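Local coordinates for FAD dependent oxidoreductase domain-containing protein (Deinococcus radiodurans R1, PDB 3C4N) that binds ADP and is probably a FAD-dependent oxidoreductase, though its substrate and exact reaction are unknown, at residues Y54-Q57 with S63-L66; G84-Q89 with A97-T102; L167-G172 with L378-G383; Q362-E365 with H371-L374. All coordinates share one frame; numbering follows the deposited sequence.

Contact 1: residues Y54-Q57 with S63-L66; sequences YLRQ and SLLL
L64 packs against L55 and R56 within a beta-alpha-beta unit of Rossmann type, at the turn from helix 46-58 into strand 64-67. L64 begins the strand. CB lies 3.9 Å from R56 NH1. CG stands anti to the backbone N (chi1 172°), which sends the branch toward the helix and brings CD1 onto L55. There CD1 meets two atoms of L55, its CB and, at 3.9 Å, its CD1, the two leucines crossing at about a right angle. Branched apolar chains suit this buried layer, where L64 also touches I39 and V41 of the neighbouring parallel strand 36-42, and L55 reaches A391 and V394 of helix 379-398.

R56 serves differently. Its chain bends at chi2 and chi3, bringing the guanidinium back toward the start of the strand, where it makes van der Waals contact and no hydrogen bond with 63-66. One polar anchor is the carbonyl of Q185, bonded by NH2. The forked guanidinium can thus set one terminal nitrogen against L64 while the other bonds to the loop. NH1 comes to 3.7 Å from L64 N, and S63 CA lies at the guanidinium edge, 4.1 Å from NH1.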
loop_
_atom_site.group_PDB
_atom_site.type_symbol
_atom_site.label_atom_id
_atom_site.label_comp_id
_atom_site.label_asym_id
_atom_site.label_seq_id
_atom_site.Cartn_x
_atom_site.Cartn_y
_atom_site.Cartn_z
ATOM N N TYR A 54 -7.758 -12.924 4.961
ATOM C CA TYR A 54 -8.798 -13.941 5.022
ATOM C C TYR A 54 -10.179 -13.371 4.702
ATOM O O TYR A 54 -11.012 -14.056 4.113
ATOM C CB TYR A 54 -8.827 -14.624 6.392
ATOM C CG TYR A 54 -7.587 -15.425 6.701
ATOM C CD1 TYR A 54 -7.134 -16.414 5.825
ATOM C CD2 TYR A 54 -6.867 -15.195 7.867
ATOM C CE1 TYR A 54 -5.984 -17.154 6.108
ATOM C CE2 TYR A 54 -5.723 -15.922 8.163
ATOM C CZ TYR A 54 -5.279 -16.900 7.289
ATOM O OH TYR A 54 -4.133 -17.612 7.596
ATOM N N LEU A 55 -10.426 -12.121 5.084
ATOM C CA LEU A 55 -11.707 -11.512 4.784
ATOM C C LEU A 55 -11.849 -11.249 3.287
ATOM O O LEU A 55 -12.953 -11.335 2.745
ATOM C CB LEU A 55 -11.895 -10.214 5.566
ATOM C CG LEU A 55 -12.296 -10.434 7.025
ATOM C CD1 LEU A 55 -12.176 -9.116 7.790
ATOM C CD2 LEU A 55 -13.732 -10.978 7.083
ATOM N N ARG A 56 -10.742 -10.944 2.614
ATOM C CA ARG A 56 -10.801 -10.687 1.174
ATOM C C ARG A 56 -11.139 -11.960 0.416
ATOM O O ARG A 56 -11.722 -11.907 -0.666
ATOM C CB ARG A 56 -9.473 -10.127 0.636
ATOM C CG ARG A 56 -9.111 -8.727 1.135
ATOM C CD ARG A 56 -10.238 -7.741 0.914
ATOM N NE ARG A 56 -10.621 -7.636 -0.489
ATOM C CZ ARG A 56 -11.733 -7.038 -0.905
ATOM N NH1 ARG A 56 -12.567 -6.499 -0.031
ATOM N NH2 ARG A 56 -12.019 -6.974 -2.195
ATOM N N GLN A 57 -10.767 -13.107 0.974
ATOM C CA GLN A 57 -11.068 -14.363 0.311
ATOM C C GLN A 57 -12.405 -14.948 0.749
ATOM O O GLN A 57 -13.069 -15.635 -0.029
ATOM C CB GLN A 57 -9.942 -15.368 0.539
ATOM C CG GLN A 57 -8.653 -14.934 -0.109
ATOM C CD GLN A 57 -7.627 -16.034 -0.148
ATOM O OE1 GLN A 57 -7.396 -16.713 0.854
ATOM N NE2 GLN A 57 -6.993 -16.217 -1.307
ATOM N N SER A 63 -16.551 -4.651 0.653
ATOM C CA SER A 63 -15.459 -3.690 0.655
ATOM C C SER A 63 -14.787 -3.673 2.028
ATOM O O SER A 63 -15.464 -3.770 3.062
ATOM C CB SER A 63 -15.980 -2.290 0.294
ATOM O OG SER A 63 -17.003 -1.856 1.174
ATOM N N LEU A 64 -13.459 -3.564 2.025
ATOM C CA LEU A 64 -12.667 -3.539 3.254
ATOM C C LEU A 64 -11.566 -2.496 3.161
ATOM O O LEU A 64 -10.905 -2.401 2.137
ATOM C CB LEU A 64 -12.045 -4.919 3.511
ATOM C CG LEU A 64 -11.027 -5.030 4.654
ATOM C CD1 LEU A 64 -11.072 -6.451 5.225
ATOM C CD2 LEU A 64 -9.619 -4.685 4.158
ATOM N N LEU A 65 -11.381 -1.715 4.220
ATOM C CA LEU A 65 -10.345 -0.675 4.248
ATOM C C LEU A 65 -9.317 -1.023 5.334
ATOM O O LEU A 65 -9.678 -1.226 6.487
ATOM C CB LEU A 65 -10.977 0.690 4.574
ATOM C CG LEU A 65 -10.315 2.015 4.154
ATOM C CD1 LEU A 65 -10.586 3.058 5.236
ATOM C CD2 LEU A 65 -8.831 1.862 3.965
ATOM N N LEU A 66 -8.044 -1.092 4.966
ATOM C CA LEU A 66 -6.989 -1.407 5.924
ATOM C C LEU A 66 -6.303 -0.097 6.338
ATOM O O LEU A 66 -5.801 0.647 5.483
ATOM C CB LEU A 66 -5.956 -2.354 5.286
ATOM C CG LEU A 66 -5.347 -3.488 6.110
ATOM C CD1 LEU A 66 -3.917 -3.730 5.662
ATOM C CD2 LEU A 66 -5.380 -3.146 7.596
#

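Contact 2: residues G84-Q89 with A97-T102; sequences GVWTAQ and AQAEWT
W86 meets A99 and E100 where strand 85-86, an edge of the ten-stranded mixed sheet, is covered by helix 96-107. The indole comes edge-on to the helix. W86 NE1 donates to A99 O at 3.0 Å, a bent bond with an N-H...O angle of 132°; the oxygen lies near the ring plane, while the donor is tilted from the carbonyl plane. Beside this polar point the benzo edge packs on the helix, with CZ2 4.0 Å from A99 CB. The small alanine lets the ring come close enough for NE1 to reach the backbone. Farther along the same edge, W86 CH2 is 3.7 Å from E100 OE2, ring and carboxylate planes being 65° apart. T102 CG2 lies more loosely, 4.4 Å from W86 CD1, near the ring plane.

The indole is placed by its first torsion: CG lies anti to the backbone N (chi1 -170°), carrying the ring from the strand to the helix. R103 and L106 of the same helix and T381 of helix 379-398 also touch the indole; one shell farther out, R165 forms a salt bridge with E100 OE1, holding the carboxylate at the ring's rim. A phenylalanine here, lacking the indole N-H, would probably leave A99 O without this donor and open a gap beside A99 CB. The hydroxyl of T102 turns back into the helix: T102 OG1 donates to Q98 O at 2.9 Å, from the face opposite to that used by T102 N.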
loop_
_atom_site.group_PDB
_atom_site.type_symbol
_atom_site.label_atom_id
_atom_site.label_comp_id
_atom_site.label_asym_id
_atom_site.label_seq_id
_atom_site.Cartn_x
_atom_site.Cartn_y
_atom_site.Cartn_z
ATOM N N GLY A 84 9.103 -15.532 15.579
ATOM C CA GLY A 84 8.502 -16.453 14.618
ATOM C C GLY A 84 8.823 -17.925 14.872
ATOM O O GLY A 84 9.313 -18.635 13.991
ATOM N N VAL A 85 8.545 -18.393 16.084
ATOM C CA VAL A 85 8.800 -19.785 16.426
ATOM C C VAL A 85 7.508 -20.573 16.599
ATOM O O VAL A 85 6.719 -20.282 17.492
ATOM C CB VAL A 85 9.572 -19.924 17.749
ATOM C CG1 VAL A 85 9.798 -21.393 18.055
ATOM C CG2 VAL A 85 10.894 -19.192 17.664
ATOM N N TRP A 86 7.280 -21.560 15.743
ATOM C CA TRP A 86 6.091 -22.379 15.884
ATOM C C TRP A 86 6.551 -23.627 16.616
ATOM O O TRP A 86 7.403 -24.374 16.119
ATOM C CB TRP A 86 5.517 -22.790 14.536
ATOM C CG TRP A 86 4.164 -23.439 14.660
ATOM C CD1 TRP A 86 2.954 -22.845 14.463
ATOM C CD2 TRP A 86 3.882 -24.799 15.036
ATOM N NE1 TRP A 86 1.937 -23.745 14.691
ATOM C CE2 TRP A 86 2.482 -24.951 15.045
ATOM C CE3 TRP A 86 4.677 -25.900 15.367
ATOM C CZ2 TRP A 86 1.858 -26.166 15.370
ATOM C CZ3 TRP A 86 4.055 -27.112 15.693
ATOM C CH2 TRP A 86 2.661 -27.230 15.692
ATOM N N THR A 87 5.997 -23.853 17.800
ATOM C CA THR A 87 6.374 -25.030 18.574
ATOM C C THR A 87 5.200 -25.642 19.307
ATOM O O THR A 87 4.397 -24.926 19.899
ATOM C CB THR A 87 7.463 -24.702 19.612
ATOM O OG1 THR A 87 7.741 -25.876 20.374
ATOM C CG2 THR A 87 7.007 -23.591 20.550
ATOM N N ALA A 88 5.121 -26.965 19.286
ATOM C CA ALA A 88 4.041 -27.677 19.962
ATOM C C ALA A 88 4.066 -27.403 21.461
ATOM O O ALA A 88 3.125 -27.753 22.173
ATOM C CB ALA A 88 4.157 -29.179 19.701
ATOM N N GLN A 89 5.130 -26.771 21.944
ATOM C CA GLN A 89 5.224 -26.478 23.378
ATOM C C GLN A 89 4.536 -25.167 23.722
ATOM O O GLN A 89 4.420 -24.802 24.890
ATOM C CB GLN A 89 6.693 -26.443 23.828
ATOM C CG GLN A 89 7.380 -27.805 23.742
ATOM C CD GLN A 89 8.858 -27.753 24.068
ATOM O OE1 GLN A 89 9.568 -28.758 23.951
ATOM N NE2 GLN A 89 9.335 -26.582 24.482
ATOM N N ALA A 97 -6.242 -27.547 17.574
ATOM C CA ALA A 97 -6.778 -27.306 16.235
ATOM C C ALA A 97 -6.220 -26.001 15.647
ATOM O O ALA A 97 -5.793 -25.953 14.492
ATOM C CB ALA A 97 -8.312 -27.257 16.277
ATOM N N GLN A 98 -6.236 -24.946 16.452
ATOM C CA GLN A 98 -5.728 -23.647 16.032
ATOM C C GLN A 98 -4.235 -23.707 15.699
ATOM O O GLN A 98 -3.785 -23.131 14.704
ATOM C CB GLN A 98 -5.969 -22.603 17.132
ATOM C CG GLN A 98 -7.446 -22.273 17.378
ATOM C CD GLN A 98 -8.179 -23.300 18.233
ATOM O OE1 GLN A 98 -7.698 -24.413 18.460
ATOM N NE2 GLN A 98 -9.366 -22.926 18.702
ATOM N N ALA A 99 -3.478 -24.420 16.527
ATOM C CA ALA A 99 -2.046 -24.549 16.335
ATOM C C ALA A 99 -1.676 -25.268 15.046
ATOM O O ALA A 99 -0.784 -24.829 14.313
ATOM C CB ALA A 99 -1.420 -25.276 17.521
ATOM N N GLU A 100 -2.352 -26.373 14.763
ATOM C CA GLU A 100 -2.034 -27.145 13.560
ATOM C C GLU A 100 -2.473 -26.430 12.290
ATOM O O GLU A 100 -1.775 -26.469 11.282
ATOM C CB GLU A 100 -2.672 -28.543 13.624
ATOM C CG GLU A 100 -2.100 -29.479 14.715
ATOM C CD GLU A 100 -0.561 -29.538 14.749
ATOM O OE1 GLU A 100 0.088 -29.394 13.686
ATOM O OE2 GLU A 100 -0.006 -29.751 15.853
ATOM N N TRP A 101 -3.629 -25.782 12.346
ATOM C CA TRP A 101 -4.146 -25.053 11.202
ATOM C C TRP A 101 -3.159 -23.934 10.868
ATOM O O TRP A 101 -2.814 -23.708 9.699
ATOM C CB TRP A 101 -5.523 -24.471 11.532
ATOM C CG TRP A 101 -6.198 -23.842 10.356
ATOM C CD1 TRP A 101 -6.994 -24.462 9.436
ATOM C CD2 TRP A 101 -6.067 -22.487 9.924
ATOM N NE1 TRP A 101 -7.365 -23.576 8.452
ATOM C CE2 TRP A 101 -6.809 -22.354 8.728
ATOM C CE3 TRP A 101 -5.391 -21.370 10.430
ATOM C CZ2 TRP A 101 -6.891 -21.144 8.027
ATOM C CZ3 TRP A 101 -5.471 -20.171 9.736
ATOM C CH2 TRP A 101 -6.217 -20.068 8.546
ATOM N N THR A 102 -2.696 -23.234 11.901
ATOM C CA THR A 102 -1.730 -22.156 11.702
ATOM C C THR A 102 -0.454 -22.732 11.087
ATOM O O THR A 102 0.112 -22.139 10.169
ATOM C CB THR A 102 -1.378 -21.451 13.040
ATOM O OG1 THR A 102 -2.545 -20.795 13.546
ATOM C CG2 THR A 102 -0.266 -20.411 12.831
#

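Contact 3: residues L167-G172 with L378-G383; sequences LTYRPG and LADTLG
The first turn of helix 379-398, close to the bound ADP, is tied here to the junction of strand 167-169 and helix 171-183. Y169 supplies the tie. Its OH donates to D380 O at 2.9 Å, arriving in the carbonyl plane on a lone pair with a C=O...O angle of 106°, and the accepting oxygen lies in the plane of the ring, at its edge. Tyrosine suits the place because its rigid ring spans the gap and delivers a hydroxyl at the far end. Chi1 of 63° sets CG between the backbone N and the carbonyl carbon, and from there the ring extends across to the helix.

The D380 carboxylate is close by, its OD1 3.6 Å from Y169 OH and equally 3.6 Å from P171 CG, and it stands nearly perpendicular to the tyrosine ring, at 89°. P171 sits in the first turn of its helix, where no amide donor is required of it, and turns a ring carbon to that oxygen. The strong partner of OD1 is R46, in a salt bridge; R46 lies within the glycine-rich turn, consistent with a GxGxxG dinucleotide-binding motif.

D380 is therefore gripped through both its backbone and its side chain. The buried carboxylate is balanced by the arginine, which would be expected to keep it ionised, while the tyrosine satisfies the neighbouring carbonyl with a neutral donor.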
loop_
_atom_site.group_PDB
_atom_site.type_symbol
_atom_site.label_atom_id
_atom_site.label_comp_id
_atom_site.label_asym_id
_atom_site.label_seq_id
_atom_site.Cartn_x
_atom_site.Cartn_y
_atom_site.Cartn_z
ATOM N N LEU A 167 9.157 -24.904 14.054
ATOM C CA LEU A 167 9.474 -24.200 12.821
ATOM C C LEU A 167 9.899 -22.751 13.075
ATOM O O LEU A 167 9.454 -22.130 14.041
ATOM C CB LEU A 167 8.239 -24.156 11.916
ATOM C CG LEU A 167 7.471 -25.397 11.478
ATOM C CD1 LEU A 167 6.254 -24.938 10.703
ATOM C CD2 LEU A 167 8.349 -26.306 10.626
ATOM N N THR A 168 10.754 -22.207 12.211
ATOM C CA THR A 168 11.125 -20.799 12.343
ATOM C C THR A 168 10.798 -20.066 11.053
ATOM O O THR A 168 10.963 -20.604 9.958
ATOM C CB THR A 168 12.627 -20.563 12.662
ATOM O OG1 THR A 168 13.448 -21.340 11.786
ATOM C CG2 THR A 168 12.926 -20.915 14.112
ATOM N N TYR A 169 10.314 -18.838 11.196
ATOM C CA TYR A 169 9.974 -17.999 10.053
ATOM C C TYR A 169 10.007 -16.552 10.501
ATOM O O TYR A 169 10.099 -16.265 11.697
ATOM C CB TYR A 169 8.575 -18.339 9.547
ATOM C CG TYR A 169 7.462 -18.069 10.549
ATOM C CD1 TYR A 169 6.743 -16.856 10.540
ATOM C CD2 TYR A 169 7.106 -19.036 11.484
ATOM C CE1 TYR A 169 5.686 -16.628 11.441
ATOM C CE2 TYR A 169 6.065 -18.821 12.380
ATOM C CZ TYR A 169 5.357 -17.626 12.354
ATOM O OH TYR A 169 4.301 -17.460 13.225
ATOM N N ARG A 170 9.919 -15.633 9.549
ATOM C CA ARG A 170 9.917 -14.216 9.899
ATOM C C ARG A 170 8.483 -13.700 9.893
ATOM O O ARG A 170 7.832 -13.657 8.849
ATOM C CB ARG A 170 10.764 -13.414 8.901
ATOM C CG ARG A 170 12.217 -13.841 8.824
ATOM C CD ARG A 170 12.905 -13.674 10.169
ATOM N NE ARG A 170 12.863 -12.284 10.626
ATOM C CZ ARG A 170 13.711 -11.335 10.242
ATOM N NH1 ARG A 170 14.690 -11.621 9.392
ATOM N NH2 ARG A 170 13.565 -10.097 10.699
ATOM N N PRO A 171 7.970 -13.299 11.061
ATOM C CA PRO A 171 6.597 -12.788 11.146
ATOM C C PRO A 171 6.402 -11.587 10.233
ATOM O O PRO A 171 5.315 -11.374 9.692
ATOM C CB PRO A 171 6.453 -12.411 12.621
ATOM C CG PRO A 171 7.403 -13.351 13.309
ATOM C CD PRO A 171 8.605 -13.314 12.389
ATOM N N GLY A 172 7.474 -10.807 10.075
ATOM C CA GLY A 172 7.445 -9.632 9.225
ATOM C C GLY A 172 7.103 -10.033 7.805
ATOM O O GLY A 172 6.258 -9.411 7.163
ATOM N N LEU A 378 2.008 -15.829 22.149
ATOM C CA LEU A 378 1.908 -17.130 21.482
ATOM C C LEU A 378 1.498 -16.987 20.015
ATOM O O LEU A 378 1.273 -17.983 19.322
ATOM C CB LEU A 378 0.921 -18.054 22.212
ATOM C CG LEU A 378 1.290 -18.490 23.643
ATOM C CD1 LEU A 378 0.146 -19.276 24.229
ATOM C CD2 LEU A 378 2.556 -19.319 23.658
ATOM N N ALA A 379 1.452 -15.748 19.535
ATOM C CA ALA A 379 1.051 -15.492 18.158
ATOM C C ALA A 379 1.808 -16.300 17.097
ATOM O O ALA A 379 1.260 -16.584 16.032
ATOM C CB ALA A 379 1.147 -14.006 17.849
ATOM N N ASP A 380 3.052 -16.673 17.363
ATOM C CA ASP A 380 3.783 -17.444 16.371
ATOM C C ASP A 380 3.178 -18.845 16.177
ATOM O O ASP A 380 3.254 -19.412 15.086
ATOM C CB ASP A 380 5.279 -17.531 16.739
ATOM C CG ASP A 380 5.970 -16.144 16.753
ATOM O OD1 ASP A 380 5.748 -15.343 15.804
ATOM O OD2 ASP A 380 6.742 -15.869 17.707
ATOM N N THR A 381 2.554 -19.395 17.215
ATOM C CA THR A 381 1.960 -20.728 17.092
ATOM C C THR A 381 0.455 -20.721 16.827
ATOM O O THR A 381 -0.075 -21.659 16.234
ATOM C CB THR A 381 2.206 -21.568 18.366
ATOM O OG1 THR A 381 3.616 -21.680 18.604
ATOM C CG2 THR A 381 1.612 -22.973 18.212
ATOM N N LEU A 382 -0.217 -19.654 17.246
ATOM C CA LEU A 382 -1.668 -19.558 17.123
ATOM C C LEU A 382 -2.235 -18.297 16.447
ATOM O O LEU A 382 -3.453 -18.159 16.346
ATOM C CB LEU A 382 -2.265 -19.656 18.530
ATOM C CG LEU A 382 -1.770 -20.801 19.427
ATOM C CD1 LEU A 382 -2.153 -20.541 20.877
ATOM C CD2 LEU A 382 -2.342 -22.108 18.946
ATOM N N GLY A 383 -1.373 -17.387 15.993
ATOM C CA GLY A 383 -1.834 -16.139 15.386
ATOM C C GLY A 383 -2.782 -16.186 14.193
ATOM O O GLY A 383 -3.858 -15.601 14.241
#

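Contact 4: residues Q362-E365 with H371-L374; sequences QAEE and HLLL
Strands 362-365 and 371-374 run antiparallel, their axes 4.6 Å apart at closest approach and 170° between their directions. Q362 and L374 form a hydrogen-bonded pair, with L374 N donating to Q362 O at 2.9 Å and Q362 N to L374 O. L372 N donates to E364 O at 2.8 Å, whereas the bond from E364 N to L372 O is weak.

On the face carrying Q362, E364, L372 and L374, the polar chains lie beside the leucines. E364 OE2 is 3.6 Å from L372 CD2, and one water joins the strands, accepting from Q362 NE2 and donating to E364 OE2 and L372 O. Glutamine and glutamate suit this partly exposed strand: their methylenes pack while their ends hold water. The strands form a beta hairpin at the edge of the nine-stranded sheet, where 370-374 also pairs with the parallel strand 227-230.

On the other face, E365 CG sits over the H371 ring, 3.9 Å from its centroid, in a CH-pi contact; carboxylate and imidazole planes are 9° apart. The flat ring also packs on L390 and V394 of helix 379-398. An alanine in its place would probably leave the E365 methylenes uncovered and open a gap beside both. E365 OE2 accepts from G369 N, and L373 packs on A363 and, in helix 46-58, on C51 and the ADP-binding M47, placing the hairpin against the nucleotide site.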
loop_
_atom_site.group_PDB
_atom_site.type_symbol
_atom_site.label_atom_id
_atom_site.label_comp_id
_atom_site.label_asym_id
_atom_site.label_seq_id
_atom_site.Cartn_x
_atom_site.Cartn_y
_atom_site.Cartn_z
ATOM N N GLN A 362 -6.677 -14.231 20.563
ATOM C CA GLN A 362 -8.127 -14.315 20.718
ATOM C C GLN A 362 -8.833 -13.137 20.055
ATOM O O GLN A 362 -8.212 -12.148 19.671
ATOM C CB GLN A 362 -8.497 -14.319 22.210
ATOM C CG GLN A 362 -8.070 -13.040 22.954
ATOM C CD GLN A 362 -8.743 -12.851 24.309
ATOM O OE1 GLN A 362 -8.489 -13.596 25.268
ATOM N NE2 GLN A 362 -9.610 -11.842 24.395
ATOM N N ALA A 363 -10.144 -13.252 19.934
ATOM C CA ALA A 363 -10.943 -12.188 19.366
ATOM C C ALA A 363 -12.242 -12.092 20.179
ATOM O O ALA A 363 -12.631 -13.038 20.868
ATOM C CB ALA A 363 -11.249 -12.487 17.910
ATOM N N GLU A 364 -12.908 -10.951 20.115
ATOM C CA GLU A 364 -14.144 -10.806 20.838
ATOM C C GLU A 364 -14.917 -9.628 20.267
ATOM O O GLU A 364 -14.326 -8.688 19.742
ATOM C CB GLU A 364 -13.843 -10.600 22.324
ATOM C CG GLU A 364 -13.214 -9.266 22.658
ATOM C CD GLU A 364 -12.645 -9.224 24.073
ATOM O OE1 GLU A 364 -13.370 -9.578 25.043
ATOM O OE2 GLU A 364 -11.466 -8.826 24.210
ATOM N N GLU A 365 -16.239 -9.684 20.342
ATOM C CA GLU A 365 -17.045 -8.587 19.837
ATOM C C GLU A 365 -17.486 -7.791 21.067
ATOM O O GLU A 365 -18.391 -8.199 21.791
ATOM C CB GLU A 365 -18.248 -9.131 19.052
ATOM C CG GLU A 365 -18.968 -8.075 18.208
ATOM C CD GLU A 365 -20.226 -8.591 17.497
ATOM O OE1 GLU A 365 -20.824 -9.589 17.963
ATOM O OE2 GLU A 365 -20.626 -7.978 16.477
ATOM N N HIS A 371 -14.997 -5.641 16.872
ATOM C CA HIS A 371 -14.161 -6.756 17.320
ATOM C C HIS A 371 -12.765 -6.342 17.735
ATOM O O HIS A 371 -12.141 -5.499 17.093
ATOM C CB HIS A 371 -14.027 -7.814 16.228
ATOM C CG HIS A 371 -15.334 -8.389 15.794
ATOM N ND1 HIS A 371 -16.092 -7.830 14.789
ATOM C CD2 HIS A 371 -16.048 -9.434 16.269
ATOM C CE1 HIS A 371 -17.220 -8.506 14.664
ATOM N NE2 HIS A 371 -17.220 -9.485 15.550
ATOM N N LEU A 372 -12.277 -6.947 18.812
ATOM C CA LEU A 372 -10.931 -6.675 19.295
ATOM C C LEU A 372 -10.077 -7.928 19.074
ATOM O O LEU A 372 -10.295 -8.958 19.710
ATOM C CB LEU A 372 -10.963 -6.295 20.780
ATOM C CG LEU A 372 -9.608 -6.194 21.497
ATOM C CD1 LEU A 372 -8.747 -5.107 20.870
ATOM C CD2 LEU A 372 -9.851 -5.888 22.962
ATOM N N LEU A 373 -9.114 -7.822 18.160
ATOM C CA LEU A 373 -8.211 -8.913 17.798
ATOM C C LEU A 373 -6.911 -8.798 18.565
ATOM O O LEU A 373 -6.230 -7.778 18.494
ATOM C CB LEU A 373 -7.909 -8.857 16.294
ATOM C CG LEU A 373 -7.006 -9.911 15.630
ATOM C CD1 LEU A 373 -7.483 -11.304 16.009
ATOM C CD2 LEU A 373 -7.035 -9.734 14.109
ATOM N N LEU A 374 -6.569 -9.846 19.295
ATOM C CA LEU A 374 -5.339 -9.853 20.063
ATOM C C LEU A 374 -4.464 -11.019 19.626
ATOM O O LEU A 374 -4.957 -12.132 19.399
ATOM C CB LEU A 374 -5.657 -9.966 21.558
ATOM C CG LEU A 374 -5.667 -8.695 22.421
ATOM C CD1 LEU A 374 -6.154 -7.518 21.631
ATOM C CD2 LEU A 374 -6.518 -8.918 23.667
HETATM O O HOH W 1 -9.810 -10.028 22.482
#

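In the fold
Contacts 1, 2 and 3 are buried, while contact 4 is partly open along strand 362-365. Contacts 1 and 4 belong to the same nine-stranded sheet, but the first is a helix-strand junction of packed leucines and an arginine that does not bond the strand, the second a hairpin held by backbone bonds and a water. Contacts 2 and 3 share the other sheet: strands 85-86 and 167-169 are neighbours, joined by W86 O to L167 N, and each sends one aromatic donor to a carbonyl of a different helix. Helix 379-398 unites the set, supplying contact 3 directly and touching side chains of the other three. Contacts 1 and 2 meet where Y54 packs on W101.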